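Hypothetical protein Atu2144 (Agrobacterium tumefaciens, PDB 2ODF) is of unknown function but belongs to the N-formylglutamate amidohydrolase family, so it probably hydrolyses an N-acylated amino acid or a related amide. Local coordinates at residues Val30-Ala34 against Tyr87-Arg91. Sequence-based numbering, arbitrary orientation.
Sequences VCEHA and YDCNR
Strand 27-31 ends at Cys31, and the chain then bends in a type I beta turn from Cys31 to Ala34. A second type I turn, Asp88 to Arg91, faces it and is closed by a hydrogen bond from Arg91 N to Asp88 O, 2.9 Å. The nearest CA atoms are those of Glu32 and Cys89, 5.8 Å apart. The CA-to-CB bond of Glu32 points toward the second turn, and its CB lies 4.3 Å from Cys89 CB. With chi1 m and chi2 near 96°, its carboxylate turns to Asn90. Glu32 OE2 and Asn90 OD1 lie 3.5 Å apart but are not bonded, since both are acceptors; each bonds Thr209 instead, through its OG1 and N respectively. Asn90 ND2 also bonds Val206 O. His33 CB points sideways, but the m rotamer brings the ring across, and NE2 donates to Asp88 OD1 at 2.7 Å. This His-carboxylate pair sits deep in the chain, past the C-terminal end of a central strand of the mixed sheet. Active sites of the zinc exopeptidase clan commonly lie at such strand ends. Arg84 forms a salt bridge with Asp88 OD2, and His154 meets the His33 ring edge-to-face. Asp88 OD1 also accepts from Asn90 N at 3.0 Å, forming an Asx turn. Water 1 bridges the two backbones, 2.8 Å from Glu32 O and accepting from Cys89 N at 2.9 Å.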
# COMPACT_ATOMS: atom_id res chain seq x y z
N VAL A 30 -4.99 -11.24 -16.52
CA VAL A 30 -5.21 -10.33 -15.39
C VAL A 30 -6.35 -9.35 -15.73
O VAL A 30 -6.34 -8.72 -16.79
CB VAL A 30 -3.91 -9.55 -15.02
CG1 VAL A 30 -4.16 -8.58 -13.83
CG2 VAL A 30 -2.74 -10.56 -14.78
N CYS A 31 -7.31 -9.23 -14.82
CA CYS A 31 -8.46 -8.35 -15.04
C CYS A 31 -8.74 -7.53 -13.78
O CYS A 31 -9.46 -7.97 -12.88
CB CYS A 31 -9.69 -9.19 -15.44
SG CYS A 31 -11.01 -8.19 -16.05
N GLU A 32 -8.15 -6.33 -13.73
CA GLU A 32 -8.27 -5.43 -12.59
C GLU A 32 -9.69 -4.83 -12.44
O GLU A 32 -10.16 -4.59 -11.32
CB GLU A 32 -7.25 -4.30 -12.68
CG GLU A 32 -5.81 -4.72 -12.89
CD GLU A 32 -5.43 -4.68 -14.34
OE1 GLU A 32 -6.18 -5.25 -15.15
OE2 GLU A 32 -4.39 -4.09 -14.66
N HIS A 33 -10.38 -4.64 -13.56
CA HIS A 33 -11.70 -3.99 -13.55
C HIS A 33 -12.84 -4.96 -13.79
O HIS A 33 -13.87 -4.60 -14.35
CB HIS A 33 -11.74 -2.84 -14.56
CG HIS A 33 -10.71 -1.78 -14.32
ND1 HIS A 33 -10.28 -0.92 -15.31
CD2 HIS A 33 -9.97 -1.48 -13.22
CE1 HIS A 33 -9.36 -0.11 -14.82
NE2 HIS A 33 -9.13 -0.44 -13.56
N ALA A 34 -12.68 -6.17 -13.27
CA ALA A 34 -13.53 -7.32 -13.52
C ALA A 34 -14.92 -7.17 -12.91
O ALA A 34 -15.89 -7.70 -13.46
CB ALA A 34 -12.87 -8.60 -12.94
N TYR A 87 -10.96 0.98 -5.11
CA TYR A 87 -9.52 1.08 -5.37
C TYR A 87 -9.29 0.59 -6.80
O TYR A 87 -9.63 -0.57 -7.12
CB TYR A 87 -8.64 0.29 -4.36
CG TYR A 87 -7.19 0.69 -4.51
CD1 TYR A 87 -6.49 0.37 -5.67
CD2 TYR A 87 -6.54 1.45 -3.55
CE1 TYR A 87 -5.18 0.79 -5.86
CE2 TYR A 87 -5.22 1.86 -3.74
CZ TYR A 87 -4.55 1.54 -4.92
OH TYR A 87 -3.25 1.96 -5.17
N ASP A 88 -8.71 1.45 -7.64
CA ASP A 88 -8.36 1.08 -9.01
C ASP A 88 -7.02 0.36 -8.97
O ASP A 88 -5.97 0.99 -8.86
CB ASP A 88 -8.30 2.30 -9.93
CG ASP A 88 -8.15 1.92 -11.40
OD1 ASP A 88 -7.65 0.80 -11.68
OD2 ASP A 88 -8.53 2.73 -12.26
N CYS A 89 -7.06 -0.96 -9.04
CA CYS A 89 -5.85 -1.76 -8.88
C CYS A 89 -4.84 -1.57 -10.01
O CYS A 89 -3.71 -2.04 -9.90
CB CYS A 89 -6.20 -3.22 -8.70
SG CYS A 89 -6.83 -3.56 -7.08
N ASN A 90 -5.23 -0.89 -11.08
CA ASN A 90 -4.29 -0.51 -12.13
C ASN A 90 -3.69 0.87 -11.87
O ASN A 90 -3.25 1.52 -12.79
CB ASN A 90 -4.97 -0.52 -13.52
CG ASN A 90 -3.95 -0.55 -14.68
OD1 ASN A 90 -2.82 -1.00 -14.52
ND2 ASN A 90 -4.38 -0.11 -15.85
N ARG A 91 -3.69 1.32 -10.61
CA ARG A 91 -3.09 2.60 -10.20
C ARG A 91 -2.33 2.44 -8.87
O ARG A 91 -2.81 1.74 -7.98
CB ARG A 91 -4.16 3.64 -9.99
CG ARG A 91 -4.92 4.02 -11.25
CD ARG A 91 -4.09 4.73 -12.30
NE ARG A 91 -4.99 5.10 -13.37
CZ ARG A 91 -4.89 6.15 -14.18
NH1 ARG A 91 -3.90 7.03 -14.09
NH2 ARG A 91 -5.84 6.32 -15.09
O HOH W 1 -9.55 -2.39 -9.68